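Local coordinates for pirin family protein (Acinetobacter baumannii, PDB 6D0P), which probably acts as a metal-dependent quercetin 2,3-dioxygenase of the pirin family, a bicupin protein probably binding one iron ion per subunit, at residues F41-F52 / G120-N131. Residues are numbered along the deposited sequence; the frame is centred on the assembly and turned at random.
Sequences FLLLDYAAPYNF and GGLFEMVQLWVN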
loop_
_atom_site.group_PDB
_atom_site.type_symbol
_atom_site.label_atom_id
_atom_site.label_comp_id
_atom_site.label_asym_id
_atom_site.label_seq_id
_atom_site.Cartn_x
_atom_site.Cartn_y
_atom_site.Cartn_z
ATOM N N PHE A 41 3.305 6.289 -6.330
ATOM C CA PHE A 41 3.120 4.931 -5.905
ATOM C C PHE A 41 3.997 4.017 -6.751
ATOM O O PHE A 41 4.132 4.246 -7.927
ATOM C CB PHE A 41 1.636 4.571 -5.917
ATOM C CG PHE A 41 0.862 5.527 -5.053
ATOM C CD1 PHE A 41 0.948 5.446 -3.674
ATOM C CD2 PHE A 41 0.135 6.564 -5.616
ATOM C CE1 PHE A 41 0.304 6.366 -2.856
ATOM C CE2 PHE A 41 -0.522 7.472 -4.802
ATOM C CZ PHE A 41 -0.437 7.376 -3.429
ATOM N N LEU A 42 4.535 2.966 -6.132
ATOM C CA LEU A 42 5.491 2.062 -6.819
ATOM C C LEU A 42 4.958 0.635 -6.994
ATOM O O LEU A 42 5.294 -0.017 -7.995
ATOM C CB LEU A 42 6.772 1.979 -5.985
ATOM C CG LEU A 42 7.669 3.212 -5.994
ATOM C CD1 LEU A 42 8.741 3.081 -4.927
ATOM C CD2 LEU A 42 8.259 3.426 -7.382
ATOM N N LEU A 43 4.172 0.155 -6.056
ATOM C CA LEU A 43 3.771 -1.244 -6.057
ATOM C C LEU A 43 2.606 -1.460 -5.097
ATOM O O LEU A 43 2.557 -0.854 -4.041
ATOM C CB LEU A 43 4.969 -2.077 -5.605
ATOM C CG LEU A 43 4.775 -3.585 -5.675
ATOM C CD1 LEU A 43 5.756 -4.212 -6.645
ATOM C CD2 LEU A 43 4.861 -4.200 -4.310
ATOM N N LEU A 44 1.706 -2.359 -5.471
ATOM C CA LEU A 44 0.609 -2.772 -4.578
ATOM C C LEU A 44 0.431 -4.281 -4.722
ATOM O O LEU A 44 0.161 -4.805 -5.844
ATOM C CB LEU A 44 -0.700 -2.033 -4.892
ATOM C CG LEU A 44 -1.794 -2.163 -3.826
ATOM C CD1 LEU A 44 -2.910 -1.152 -4.054
ATOM C CD2 LEU A 44 -2.383 -3.565 -3.777
ATOM N N ASP A 45 0.632 -4.958 -3.600
ATOM C CA ASP A 45 0.421 -6.404 -3.491
ATOM C C ASP A 45 -0.759 -6.641 -2.548
ATOM O O ASP A 45 -0.766 -6.139 -1.409
ATOM C CB ASP A 45 1.635 -7.137 -2.936
ATOM C CG ASP A 45 2.725 -7.427 -3.949
ATOM O OD1 ASP A 45 2.443 -7.339 -5.170
ATOM O OD2 ASP A 45 3.848 -7.784 -3.491
ATOM N N TYR A 46 -1.730 -7.409 -3.007
ATOM C CA TYR A 46 -2.897 -7.696 -2.179
ATOM C C TYR A 46 -2.958 -9.173 -1.800
ATOM O O TYR A 46 -3.128 -10.040 -2.663
ATOM C CB TYR A 46 -4.173 -7.284 -2.914
ATOM C CG TYR A 46 -5.468 -7.696 -2.266
ATOM C CD1 TYR A 46 -5.686 -7.524 -0.914
ATOM C CD2 TYR A 46 -6.514 -8.195 -3.020
ATOM C CE1 TYR A 46 -6.896 -7.868 -0.318
ATOM C CE2 TYR A 46 -7.729 -8.538 -2.441
ATOM C CZ TYR A 46 -7.921 -8.387 -1.083
ATOM O OH TYR A 46 -9.117 -8.734 -0.500
ATOM N N ALA A 47 -2.826 -9.464 -0.514
ATOM C CA ALA A 47 -3.055 -10.824 -0.042
ATOM C C ALA A 47 -4.557 -10.965 0.208
ATOM O O ALA A 47 -5.053 -10.529 1.256
ATOM C CB ALA A 47 -2.265 -11.099 1.204
ATOM N N ALA A 48 -5.281 -11.470 -0.777
ATOM C CA ALA A 48 -6.698 -11.733 -0.614
ATOM C C ALA A 48 -6.873 -12.807 0.466
ATOM O O ALA A 48 -5.936 -13.568 0.713
ATOM C CB ALA A 48 -7.287 -12.161 -1.928
ATOM N N PRO A 49 -8.044 -12.875 1.099
ATOM C CA PRO A 49 -8.283 -13.818 2.225
ATOM C C PRO A 49 -7.799 -15.237 1.903
ATOM O O PRO A 49 -8.217 -15.829 0.900
ATOM C CB PRO A 49 -9.792 -13.761 2.473
ATOM C CG PRO A 49 -10.146 -12.352 2.058
ATOM C CD PRO A 49 -9.258 -12.067 0.864
ATOM N N TYR A 50 -6.900 -15.730 2.741
ATOM C CA TYR A 50 -6.293 -17.043 2.556
ATOM C C TYR A 50 -6.210 -17.737 3.915
ATOM O O TYR A 50 -5.742 -17.160 4.896
ATOM C CB TYR A 50 -4.903 -16.892 1.923
ATOM C CG TYR A 50 -4.240 -18.188 1.546
ATOM C CD1 TYR A 50 -3.587 -18.966 2.487
ATOM C CD2 TYR A 50 -4.255 -18.635 0.233
ATOM C CE1 TYR A 50 -2.966 -20.159 2.135
ATOM C CE2 TYR A 50 -3.633 -19.820 -0.133
ATOM C CZ TYR A 50 -2.986 -20.577 0.820
ATOM O OH TYR A 50 -2.365 -21.728 0.448
ATOM N N ASN A 51 -6.646 -18.983 3.966
ATOM C CA ASN A 51 -6.693 -19.700 5.223
ATOM C C ASN A 51 -5.337 -20.328 5.589
ATOM O O ASN A 51 -4.795 -21.139 4.842
ATOM C CB ASN A 51 -7.723 -20.828 5.191
ATOM C CG ASN A 51 -7.831 -21.482 6.550
ATOM O OD1 ASN A 51 -8.058 -20.795 7.533
ATOM N ND2 ASN A 51 -7.620 -22.787 6.619
ATOM N N PHE A 52 -4.844 -19.987 6.773
ATOM C CA PHE A 52 -3.666 -20.632 7.315
ATOM C C PHE A 52 -4.072 -21.392 8.577
ATOM O O PHE A 52 -4.544 -20.785 9.525
ATOM C CB PHE A 52 -2.577 -19.628 7.673
ATOM C CG PHE A 52 -1.890 -19.040 6.478
ATOM C CD1 PHE A 52 -0.870 -19.738 5.848
ATOM C CD2 PHE A 52 -2.277 -17.811 5.967
ATOM C CE1 PHE A 52 -0.245 -19.213 4.730
ATOM C CE2 PHE A 52 -1.644 -17.289 4.846
ATOM C CZ PHE A 52 -0.625 -17.991 4.240
ATOM N N GLY A 120 -4.404 -19.502 13.748
ATOM C CA GLY A 120 -4.743 -19.720 12.349
ATOM C C GLY A 120 -5.984 -18.933 11.939
ATOM O O GLY A 120 -6.497 -18.143 12.705
ATOM N N GLY A 121 -6.482 -19.175 10.740
ATOM C CA GLY A 121 -7.640 -18.454 10.209
ATOM C C GLY A 121 -7.290 -17.705 8.924
ATOM O O GLY A 121 -6.230 -17.937 8.350
ATOM N N LEU A 122 -8.176 -16.806 8.487
ATOM C CA LEU A 122 -7.971 -16.082 7.241
ATOM C C LEU A 122 -6.966 -14.953 7.461
ATOM O O LEU A 122 -6.983 -14.251 8.466
ATOM C CB LEU A 122 -9.296 -15.504 6.725
ATOM C CG LEU A 122 -10.366 -16.518 6.323
ATOM C CD1 LEU A 122 -11.686 -15.824 6.015
ATOM C CD2 LEU A 122 -9.904 -17.349 5.137
ATOM N N PHE A 123 -6.118 -14.792 6.473
ATOM C CA PHE A 123 -5.118 -13.767 6.445
ATOM C C PHE A 123 -5.445 -12.857 5.264
ATOM O O PHE A 123 -5.670 -13.353 4.164
ATOM C CB PHE A 123 -3.733 -14.398 6.290
ATOM C CG PHE A 123 -2.589 -13.421 6.299
ATOM C CD1 PHE A 123 -2.108 -12.904 7.495
ATOM C CD2 PHE A 123 -1.980 -13.033 5.121
ATOM C CE1 PHE A 123 -1.040 -12.023 7.517
ATOM C CE2 PHE A 123 -0.910 -12.153 5.140
ATOM C CZ PHE A 123 -0.444 -11.642 6.335
ATOM N N GLU A 124 -5.469 -11.553 5.478
ATOM C CA GLU A 124 -5.764 -10.620 4.400
ATOM C C GLU A 124 -5.004 -9.331 4.692
ATOM O O GLU A 124 -5.102 -8.802 5.800
ATOM C CB GLU A 124 -7.273 -10.362 4.301
ATOM C CG GLU A 124 -7.659 -9.415 3.160
ATOM C CD GLU A 124 -9.129 -9.012 3.136
ATOM O OE1 GLU A 124 -9.800 -9.177 4.196
ATOM O OE2 GLU A 124 -9.599 -8.512 2.060
HETATM N N MSE A 125 -4.242 -8.850 3.716
HETATM C CA MSE A 125 -3.478 -7.621 3.903
HETATM C C MSE A 125 -3.151 -6.995 2.592
HETATM O O MSE A 125 -3.324 -7.608 1.554
HETATM C CB MSE A 125 -2.193 -7.876 4.715
HETATM C CG MSE A 125 -1.128 -8.691 4.005
HETATM SE SE MSE A 125 0.696 -8.280 4.693
HETATM C CE MSE A 125 1.278 -7.532 2.974
ATOM N N VAL A 126 -2.718 -5.741 2.653
ATOM C CA VAL A 126 -2.210 -5.000 1.498
ATOM C C VAL A 126 -0.814 -4.471 1.858
ATOM O O VAL A 126 -0.592 -4.002 3.022
ATOM C CB VAL A 126 -3.131 -3.828 1.097
ATOM C CG1 VAL A 126 -2.393 -2.779 0.270
ATOM C CG2 VAL A 126 -4.354 -4.329 0.347
ATOM N N GLN A 127 0.123 -4.609 0.929
ATOM C CA GLN A 127 1.413 -3.923 1.043
ATOM C C GLN A 127 1.554 -2.976 -0.157
ATOM O O GLN A 127 1.429 -3.383 -1.329
ATOM C CB GLN A 127 2.635 -4.841 1.185
ATOM C CG GLN A 127 3.925 -4.016 1.364
ATOM C CD GLN A 127 5.133 -4.775 1.870
ATOM O OE1 GLN A 127 6.112 -4.976 1.134
ATOM N NE2 GLN A 127 5.070 -5.214 3.131
ATOM N N LEU A 128 1.752 -1.704 0.167
ATOM C CA LEU A 128 1.896 -0.634 -0.788
ATOM C C LEU A 128 3.293 -0.019 -0.662
ATOM O O LEU A 128 3.729 0.329 0.452
ATOM C CB LEU A 128 0.824 0.416 -0.471
ATOM C CG LEU A 128 0.923 1.745 -1.222
ATOM C CD1 LEU A 128 0.514 1.568 -2.665
ATOM C CD2 LEU A 128 0.035 2.800 -0.582
ATOM N N TRP A 129 4.004 0.107 -1.764
ATOM C CA TRP A 129 5.268 0.804 -1.768
ATOM C C TRP A 129 5.019 2.231 -2.275
ATOM O O TRP A 129 4.370 2.395 -3.308
ATOM C CB TRP A 129 6.268 0.107 -2.665
ATOM C CG TRP A 129 6.733 -1.239 -2.211
ATOM C CD1 TRP A 129 6.230 -2.028 -1.211
ATOM C CD2 TRP A 129 7.770 -2.002 -2.843
ATOM N NE1 TRP A 129 6.941 -3.194 -1.137
ATOM C CE2 TRP A 129 7.890 -3.210 -2.126
ATOM C CE3 TRP A 129 8.660 -1.743 -3.892
ATOM C CZ2 TRP A 129 8.835 -4.174 -2.467
ATOM C CZ3 TRP A 129 9.605 -2.691 -4.220
ATOM C CH2 TRP A 129 9.675 -3.899 -3.529
ATOM N N VAL A 130 5.548 3.203 -1.568
ATOM C CA VAL A 130 5.442 4.615 -1.898
ATOM C C VAL A 130 6.848 5.170 -2.119
ATOM O O VAL A 130 7.749 5.022 -1.258
ATOM C CB VAL A 130 4.725 5.402 -0.794
ATOM C CG1 VAL A 130 4.559 6.869 -1.160
ATOM C CG2 VAL A 130 3.375 4.781 -0.457
ATOM N N ASN A 131 7.015 5.883 -3.217
ATOM C CA ASN A 131 8.305 6.430 -3.558
ATOM C C ASN A 131 8.577 7.696 -2.743
ATOM O O ASN A 131 7.677 8.346 -2.252
ATOM C CB ASN A 131 8.411 6.725 -5.058
ATOM C CG ASN A 131 9.830 6.640 -5.595
ATOM O OD1 ASN A 131 10.784 6.411 -4.838
ATOM N ND2 ASN A 131 9.977 6.772 -6.918
HETATM O O HOH W 1 -3.689 -13.984 2.224
#
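Strands 41-52 and 121-131 pair antiparallel from Phe41-Val130 to Phe52-Gly121, and two beta bulges shift the register: a classic one where Leu42 and Leu43 both face Trp129, another between Ala47 and Tyr50. At the second, a water donates to both Ala48 O and Phe123 O, bridging carbonyls that cannot bond each other. On the face turned to the metal site, Leu43 CD2 sits over the five-membered ring of Trp129, 3.8 Å from its centroid, a CH-pi contact. The indole is pinned from its edge as well: Trp129 NE1 donates, close to the ring plane, to Gln127 OE1 (3.0 Å), while Gln127 NE2 reaches the manganese ligand Glu110, a second-shell link. On the other face, Tyr46 OH donates to Glu124 OE2 at 2.6 Å, meeting the anti side of the carboxylate. With CG anti to the backbone N (chi1 -178°) and the chain extended, Glu124 also lies alongside the Pro49 ring; Lys247 forms a salt bridge to OE2. Phe41, Leu44 and Leu128 rest on Leu251 of strand 245-253, joining the two cupin domains. Within the N-terminal cupin sheet, the pair lies between strands 23-30 and 69-75.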